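Local coordinates for general odorant-binding protein 28a (Drosophila melanogaster, PDB 6QQ4) that probably binds and carries small odorants, and takes part in detecting the floral odour beta-ionone, at residues A[49-61]-A[97-111]. Sequence-based numbering, arbitrary orientation. Where two conformers were deposited one is given.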
ATOM      1  N   MET A  49       5.209   2.043   0.929  1.00 29.65           N
ATOM      2  CA  MET A  49       5.138   0.683   1.450  1.00 35.81           C
ATOM      3  C   MET A  49       6.410   0.313   2.211  1.00 37.96           C
ATOM      4  O   MET A  49       6.354  -0.332   3.260  1.00 41.76           O
ATOM      5  CB  MET A  49       4.882  -0.309   0.322  1.00 32.33           C
ATOM      6  CG  MET A  49       3.455  -0.301  -0.215  1.00 32.97           C
ATOM      7  SD  MET A  49       3.238  -1.565  -1.480  1.00 35.88           S
ATOM      8  CE  MET A  49       1.581  -1.200  -2.067  1.00 42.80           C
ATOM      9  N   LYS A  50       7.553   0.728   1.680  1.00 38.06           N
ATOM     10  CA  LYS A  50       8.832   0.476   2.325  1.00 39.94           C
ATOM     11  C   LYS A  50       8.921   1.220   3.659  1.00 43.41           C
ATOM     12  O   LYS A  50       9.515   0.729   4.617  1.00 43.48           O
ATOM     13  CB  LYS A  50       9.991   0.878   1.401  1.00 37.74           C
ATOM     14  CG  LYS A  50      10.240  -0.143   0.309  1.00 34.63           C
ATOM     15  CD  LYS A  50      11.470   0.175  -0.498  1.00 38.49           C
ATOM     16  CE  LYS A  50      11.779  -0.975  -1.441  1.00 37.41           C
ATOM     17  NZ  LYS A  50      12.946  -0.652  -2.295  1.00 42.46           N
ATOM     18  N   ASN A  51       8.320   2.401   3.727  1.00 44.08           N
ATOM     19  CA  ASN A  51       8.298   3.132   4.986  1.00 47.54           C
ATOM     20  C   ASN A  51       7.407   2.435   6.016  1.00 45.54           C
ATOM     21  O   ASN A  51       7.702   2.438   7.204  1.00 51.64           O
ATOM     22  CB  ASN A  51       7.836   4.565   4.771  1.00 45.79           C
ATOM     23  CG  ASN A  51       8.229   5.471   5.919  0.05 49.90           C
ATOM     24  OD1 ASN A  51       9.109   5.134   6.715  1.00 57.12           O
ATOM     25  ND2 ASN A  51       7.573   6.623   6.019  0.53 51.31           N
ATOM     26  N   ILE A  52       6.318   1.838   5.552  1.00 47.69           N
ATOM     27  CA  ILE A  52       5.444   1.039   6.404  1.00 47.34           C
ATOM     28  C   ILE A  52       6.138  -0.256   6.804  1.00 50.31           C
ATOM     29  O   ILE A  52       5.956  -0.759   7.909  1.00 50.53           O
ATOM     30  CB  ILE A  52       4.110   0.708   5.689  1.00 49.35           C
ATOM     31  CG1 ILE A  52       3.327   1.983   5.402  1.00 46.54           C
ATOM     32  CG2 ILE A  52       3.247  -0.261   6.506  1.00 52.87           C
ATOM     33  CD1 ILE A  52       2.080   1.709   4.622  1.00 53.35           C
ATOM     34  N   GLY A  53       6.931  -0.800   5.891  1.00 45.51           N
ATOM     35  CA  GLY A  53       7.616  -2.050   6.142  1.00 44.50           C
ATOM     36  C   GLY A  53       6.874  -3.241   5.579  1.00 45.80           C
ATOM     37  O   GLY A  53       7.358  -4.372   5.674  1.00 45.66           O
ATOM     38  N   ILE A  54       5.698  -2.997   4.994  1.00 41.98           N
ATOM     39  CA  ILE A  54       4.936  -4.067   4.355  1.00 43.40           C
ATOM     40  C   ILE A  54       5.683  -4.528   3.094  1.00 37.35           C
ATOM     41  O   ILE A  54       5.577  -5.684   2.679  1.00 39.37           O
ATOM     42  CB  ILE A  54       3.472  -3.623   4.039  1.00 42.50           C
ATOM     43  CG1 ILE A  54       2.658  -4.765   3.406  1.00 45.53           C
ATOM     44  CG2 ILE A  54       3.439  -2.333   3.193  1.00 41.46           C
ATOM     45  CD1 ILE A  54       2.463  -6.008   4.312  1.00 43.42           C
ATOM     46  N   LEU A  55       6.481  -3.633   2.524  1.00 38.71           N
ATOM     47  CA  LEU A  55       7.402  -3.999   1.450  1.00 38.59           C
ATOM     48  C   LEU A  55       8.834  -3.931   1.970  1.00 36.47           C
ATOM     49  O   LEU A  55       9.246  -2.910   2.517  1.00 37.20           O
ATOM     50  CB  LEU A  55       7.231  -3.071   0.243  1.00 36.47           C
ATOM     51  CG  LEU A  55       8.034  -3.438  -1.003  1.00 35.61           C
ATOM     52  CD1 LEU A  55       7.574  -4.766  -1.501  1.00 28.30           C
ATOM     53  CD2 LEU A  55       7.869  -2.344  -2.097  1.00 31.68           C
ATOM     54  N   ASP A  56       9.598  -5.005   1.796  1.00 40.69           N
ATOM     55  CA  ASP A  56      10.951  -5.027   2.348  1.00 43.43           C
ATOM     56  C   ASP A  56      11.992  -4.612   1.314  1.00 40.90           C
ATOM     57  O   ASP A  56      11.679  -4.427   0.136  1.00 41.93           O
ATOM     58  CB  ASP A  56      11.294  -6.407   2.933  1.00 38.99           C
ATOM     59  CG  ASP A  56      11.323  -7.519   1.891  1.00 44.85           C
ATOM     60  OD1 ASP A  56      11.769  -7.295   0.743  1.00 41.81           O
ATOM     61  OD2 ASP A  56      10.919  -8.651   2.239  1.00 47.20           O
ATOM     62  N   ALA A  57      13.231  -4.489   1.783  1.00 35.84           N
ATOM     63  CA  ALA A  57      14.370  -4.007   1.011  1.00 37.76           C
ATOM     64  C   ALA A  57      14.691  -4.846  -0.225  1.00 39.00           C
ATOM     65  O   ALA A  57      15.455  -4.410  -1.088  1.00 38.99           O
ATOM     66  CB  ALA A  57      15.609  -3.928   1.925  1.00 40.01           C
ATOM     67  N   ASN A  58      14.123  -6.045  -0.314  1.00 41.62           N
ATOM     68  CA  ASN A  58      14.237  -6.829  -1.539  1.00 40.58           C
ATOM     69  C   ASN A  58      12.945  -6.811  -2.353  1.00 38.77           C
ATOM     70  O   ASN A  58      12.757  -7.613  -3.267  1.00 38.97           O
ATOM     71  CB  ASN A  58      14.644  -8.264  -1.222  1.00 44.88           C
ATOM     72  CG  ASN A  58      16.155  -8.428  -1.152  1.00 55.04           C
ATOM     73  OD1 ASN A  58      16.767  -8.154  -0.122  1.00 49.03           O
ATOM     74  ND2 ASN A  58      16.764  -8.853  -2.261  1.00 60.86           N
ATOM     75  N   GLY A  59      12.062  -5.877  -2.028  1.00 38.15           N
ATOM     76  CA  GLY A  59      10.861  -5.673  -2.825  1.00 37.29           C
ATOM     77  C   GLY A  59       9.860  -6.806  -2.774  1.00 38.40           C
ATOM     78  O   GLY A  59       9.154  -7.077  -3.750  1.00 34.15           O
ATOM     79  N   LYS A  60       9.780  -7.468  -1.626  1.00 38.25           N
ATOM     80  CA  LYS A  60       8.796  -8.527  -1.427  1.00 34.82           C
ATOM     81  C   LYS A  60       7.928  -8.155  -0.234  1.00 34.95           C
ATOM     82  O   LYS A  60       8.360  -7.412   0.635  1.00 36.62           O
ATOM     83  CB  LYS A  60       9.475  -9.878  -1.202  1.00 44.63           C
ATOM     84  CG  LYS A  60      10.503 -10.253  -2.272  1.00 43.84           C
ATOM     85  CD  LYS A  60       9.869 -10.531  -3.623  1.00 41.36           C
ATOM     86  CE  LYS A  60      10.919 -10.968  -4.642  1.00 45.73           C
ATOM     87  NZ  LYS A  60      10.628 -10.443  -6.027  1.00 43.00           N
ATOM     88  N   LEU A  61       6.693  -8.647  -0.202  1.00 36.94           N
ATOM     89  CA  LEU A  61       5.792  -8.297   0.890  1.00 38.76           C
ATOM     90  C   LEU A  61       6.288  -8.935   2.192  1.00 40.34           C
ATOM     91  O   LEU A  61       6.692 -10.101   2.205  1.00 41.49           O
ATOM     92  CB  LEU A  61       4.358  -8.754   0.585  1.00 37.97           C
ATOM     93  CG  LEU A  61       3.237  -7.865   1.122  1.00 36.94           C
ATOM     94  CD1 LEU A  61       3.130  -6.592   0.285  1.00 41.97           C
ATOM     95  CD2 LEU A  61       1.919  -8.618   1.150  1.00 42.53           C
ATOM     96  N   PRO A  97       7.264  -8.432 -10.228  1.00 35.23           N
ATOM     97  CA  PRO A  97       8.547  -8.265 -10.924  1.00 38.25           C
ATOM     98  C   PRO A  97       9.690  -7.925  -9.983  1.00 30.66           C
ATOM     99  O   PRO A  97       9.449  -7.567  -8.837  1.00 30.19           O
ATOM    100  CB  PRO A  97       8.290  -7.092 -11.871  1.00 32.35           C
ATOM    101  CG  PRO A  97       6.783  -6.886 -11.879  1.00 32.23           C
ATOM    102  CD  PRO A  97       6.347  -7.319 -10.512  1.00 29.54           C
ATOM    103  N   ASP A  98      10.916  -7.988 -10.484  1.00 33.11           N
ATOM    104  CA  ASP A  98      12.097  -7.668  -9.680  1.00 29.76           C
ATOM    105  C   ASP A  98      12.195  -6.165  -9.422  1.00 31.11           C
ATOM    106  O   ASP A  98      12.764  -5.726  -8.425  1.00 29.83           O
ATOM    107  CB  ASP A  98      13.364  -8.162 -10.378  1.00 32.74           C
ATOM    108  CG  ASP A  98      13.417  -9.683 -10.499  1.00 44.03           C
ATOM    109  OD1 ASP A  98      12.932 -10.390  -9.581  1.00 38.33           O
ATOM    110  OD2 ASP A  98      13.959 -10.163 -11.516  1.00 51.60           O
ATOM    111  N   ASP A  99      11.647  -5.381 -10.340  1.00 25.85           N
ATOM    112  CA  ASP A  99      11.540  -3.934 -10.173  1.00 27.93           C
ATOM    113  C   ASP A  99      10.619  -3.614  -8.984  1.00 27.47           C
ATOM    114  O   ASP A  99       9.445  -3.972  -9.001  1.00 28.02           O
ATOM    115  CB  ASP A  99      11.015  -3.300 -11.467  1.00 24.95           C
ATOM    116  CG  ASP A  99      10.931  -1.776 -11.398  1.00 25.55           C
ATOM    117  OD1 ASP A  99      10.378  -1.233 -10.430  1.00 29.52           O
ATOM    118  OD2 ASP A  99      11.407  -1.113 -12.327  1.00 27.81           O
ATOM    119  N   HIS A 100      11.149  -2.939  -7.967  1.00 23.76           N
ATOM    120  CA  HIS A 100      10.415  -2.725  -6.712  1.00 24.63           C
ATOM    121  C   HIS A 100       9.219  -1.778  -6.879  1.00 26.07           C
ATOM    122  O   HIS A 100       8.205  -1.889  -6.180  1.00 28.98           O
ATOM    123  CB  HIS A 100      11.362  -2.182  -5.633  1.00 27.64           C
ATOM    124  CG  HIS A 100      12.404  -3.166  -5.186  1.00 31.60           C
ATOM    125  ND1 HIS A 100      13.227  -2.937  -4.104  1.00 32.27           N
ATOM    126  CD2 HIS A 100      12.747  -4.387  -5.667  1.00 34.76           C
ATOM    127  CE1 HIS A 100      14.039  -3.970  -3.941  1.00 33.61           C
ATOM    128  NE2 HIS A 100      13.773  -4.860  -4.882  1.00 31.74           N
ATOM    129  N   CYS A 101       9.344  -0.845  -7.807  1.00 24.95           N
ATOM    130  CA  CYS A 101       8.255   0.071  -8.077  1.00 24.03           C
ATOM    131  C   CYS A 101       7.086  -0.707  -8.654  1.00 27.92           C
ATOM    132  O   CYS A 101       5.958  -0.581  -8.176  1.00 25.16           O
ATOM    133  CB  CYS A 101       8.709   1.183  -9.024  1.00 25.76           C
ATOM    134  SG  CYS A 101      10.048   2.169  -8.355  1.00 27.21           S
ATOM    135  N   GLU A 102       7.372  -1.525  -9.669  1.00 26.41           N
ATOM    136  CA  GLU A 102       6.345  -2.360 -10.276  0.55 28.05           C
ATOM    137  C   GLU A 102       5.853  -3.451  -9.297  1.00 30.57           C
ATOM    138  O   GLU A 102       4.688  -3.848  -9.342  1.00 29.58           O
ATOM    139  CB  GLU A 102       6.871  -2.973 -11.584  0.55 28.45           C
ATOM    140  CG  GLU A 102       7.021  -1.930 -12.698  0.55 29.08           C
ATOM    141  CD  GLU A 102       7.740  -2.433 -13.949  0.55 31.08           C
ATOM    142  OE1 GLU A 102       8.411  -3.481 -13.905  0.55 28.62           O
ATOM    143  OE2 GLU A 102       7.620  -1.765 -14.995  0.55 32.27           O
ATOM    144  N   ALA A 103       6.725  -3.915  -8.413  1.00 27.70           N
ATOM    145  CA  ALA A 103       6.304  -4.909  -7.421  1.00 31.18           C
ATOM    146  C   ALA A 103       5.317  -4.303  -6.423  1.00 26.93           C
ATOM    147  O   ALA A 103       4.344  -4.966  -6.036  1.00 27.92           O
ATOM    148  CB  ALA A 103       7.488  -5.479  -6.701  1.00 28.16           C
ATOM    149  N   ALA A 104       5.566  -3.059  -6.010  1.00 26.94           N
ATOM    150  CA  ALA A 104       4.664  -2.357  -5.090  1.00 25.99           C
ATOM    151  C   ALA A 104       3.273  -2.225  -5.693  1.00 25.15           C
ATOM    152  O   ALA A 104       2.268  -2.421  -5.008  1.00 24.65           O
ATOM    153  CB  ALA A 104       5.202  -1.003  -4.731  1.00 23.53           C
ATOM    154  N   GLU A 105       3.210  -1.941  -6.986  1.00 29.07           N
ATOM    155  CA  GLU A 105       1.921  -1.776  -7.642  1.00 25.17           C
ATOM    156  C   GLU A 105       1.188  -3.101  -7.881  1.00 26.78           C
ATOM    157  O   GLU A 105      -0.044  -3.150  -7.862  1.00 26.51           O
ATOM    158  CB  GLU A 105       2.102  -1.037  -8.969  1.00 30.90           C
ATOM    159  CG  GLU A 105       0.820  -0.677  -9.660  1.00 27.74           C
ATOM    160  CD  GLU A 105      -0.087   0.210  -8.810  1.00 32.91           C
ATOM    161  OE1 GLU A 105       0.374   0.734  -7.781  1.00 31.18           O
ATOM    162  OE2 GLU A 105      -1.261   0.413  -9.190  1.00 33.12           O
ATOM    163  N   ALA A 106       1.932  -4.172  -8.121  1.00 22.59           N
ATOM    164  CA  ALA A 106       1.299  -5.472  -8.265  1.00 28.15           C
ATOM    165  C   ALA A 106       0.711  -5.900  -6.912  1.00 27.39           C
ATOM    166  O   ALA A 106      -0.373  -6.452  -6.859  1.00 27.30           O
ATOM    167  CB  ALA A 106       2.273  -6.497  -8.784  1.00 28.38           C
ATOM    168  N   TYR A 107       1.412  -5.617  -5.818  1.00 27.38           N
ATOM    169  CA  TYR A 107       0.820  -5.813  -4.494  1.00 30.17           C
ATOM    170  C   TYR A 107      -0.403  -4.923  -4.268  1.00 28.13           C
ATOM    171  O   TYR A 107      -1.397  -5.371  -3.710  1.00 33.40           O
ATOM    172  CB  TYR A 107       1.863  -5.557  -3.390  1.00 28.80           C
ATOM    173  CG  TYR A 107       2.891  -6.648  -3.282  1.00 28.31           C
ATOM    174  CD1 TYR A 107       2.511  -7.986  -3.237  1.00 35.15           C
ATOM    175  CD2 TYR A 107       4.249  -6.349  -3.252  1.00 30.41           C
ATOM    176  CE1 TYR A 107       3.449  -8.988  -3.158  1.00 31.07           C
ATOM    177  CE2 TYR A 107       5.196  -7.342  -3.179  1.00 28.07           C
ATOM    178  CZ  TYR A 107       4.795  -8.659  -3.130  1.00 39.71           C
ATOM    179  OH  TYR A 107       5.745  -9.654  -3.042  1.00 34.55           O
ATOM    180  N   GLY A 108      -0.325  -3.662  -4.698  1.00 26.21           N
ATOM    181  CA  GLY A 108      -1.424  -2.714  -4.536  1.00 27.10           C
ATOM    182  C   GLY A 108      -2.674  -3.124  -5.295  1.00 29.06           C
ATOM    183  O   GLY A 108      -3.792  -2.977  -4.815  1.00 28.11           O
ATOM    184  N   THR A 109      -2.474  -3.648  -6.499  1.00 26.03           N
ATOM    185  CA  THR A 109      -3.545  -4.255  -7.265  1.00 26.34           C
ATOM    186  C   THR A 109      -4.222  -5.356  -6.454  1.00 25.71           C
ATOM    187  O   THR A 109      -5.452  -5.437  -6.379  1.00 26.35           O
ATOM    188  CB  THR A 109      -3.012  -4.841  -8.577  1.00 29.53           C
ATOM    189  OG1 THR A 109      -2.440  -3.782  -9.360  1.00 28.80           O
ATOM    190  CG2 THR A 109      -4.140  -5.489  -9.351  1.00 28.67           C
ATOM    191  N   CYS A 110      -3.415  -6.192  -5.822  1.00 24.97           N
ATOM    192  CA  CYS A 110      -3.961  -7.290  -5.033  1.00 28.08           C
ATOM    193  C   CYS A 110      -4.745  -6.756  -3.820  1.00 29.24           C
ATOM    194  O   CYS A 110      -5.871  -7.202  -3.519  1.00 24.53           O
ATOM    195  CB  CYS A 110      -2.839  -8.217  -4.564  1.00 31.85           C
ATOM    196  SG  CYS A 110      -3.434  -9.725  -3.775  1.00 34.58           S
ATOM    197  N   PHE A 111      -4.141  -5.789  -3.142  1.00 28.40           N
ATOM    198  CA  PHE A 111      -4.784  -5.131  -2.014  1.00 32.83           C
ATOM    199  C   PHE A 111      -6.160  -4.581  -2.378  1.00 31.30           C
ATOM    200  O   PHE A 111      -7.139  -4.852  -1.688  1.00 28.94           O
ATOM    201  CB  PHE A 111      -3.905  -4.002  -1.474  1.00 37.09           C
ATOM    202  CG  PHE A 111      -2.661  -4.484  -0.759  1.00 36.99           C
ATOM    203  CD1 PHE A 111      -2.450  -5.829  -0.536  1.00 36.33           C
ATOM    204  CD2 PHE A 111      -1.715  -3.580  -0.303  1.00 43.81           C
ATOM    205  CE1 PHE A 111      -1.303  -6.270   0.129  1.00 40.13           C
ATOM    206  CE2 PHE A 111      -0.575  -4.007   0.358  1.00 39.46           C
ATOM    207  CZ  PHE A 111      -0.366  -5.346   0.577  1.00 37.36           C
TER
HETATM  208  O   HOH W   1      10.477  -7.427  -6.321  1.00 35.66           O
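Gly59 O, Lys60 NZ and Pro97 O grip one water between the segments: it donates to Gly59 O (2.9 Å from the water O) and to Pro97 O, and accepts from Lys60 NZ. Next to it, the His100 ring is held on two sides. Lys50 NZ donates to His100 ND1 over 2.9 Å at the edge of the ring, only 6° out of its plane. Gly59 CA lies over the centre of one face, 3.6 Å from the ring centroid, a CH-pi contact in which the glycine backbone, at positive phi, packs directly on the ring. The turn from Asp56 to Gly59, type I, puts Gly59 there; Asp56 OD1 accepts from Asn58 N, in an Asx turn, and from Lys60 N, the two arriving from opposite faces of the carboxylate.

One helical turn beyond Ala103, whose CB touches Gly59 O, Tyr107 OH accepts from Leu61 N at 3.2 Å. With CG anti to its carbonyl carbon (chi1 -73°), the tyrosine ring runs back alongside Leu61, whose CD1 rests over the face, 3.7 Å from the centroid. Leu61 CD1 also reaches Phe111 CZ, while Ile54 CG1 meets that ring at its edge. Met49, extended beyond CG, slides its SD against Ala104 CB (3.8 Å).

Phe111 also meets Tyr73 edge-to-face and lies near a bound pentaethylene glycol, probably from the crystallisation liquor, though such molecules often mark pockets. The helix carrying these rings is joined to helix 39-52 by Cys43-Cys101 and to helix 78-91 by Cys91-Cys110, two of the three interlocked disulfides of the all-helical insect PBP/GOBP fold.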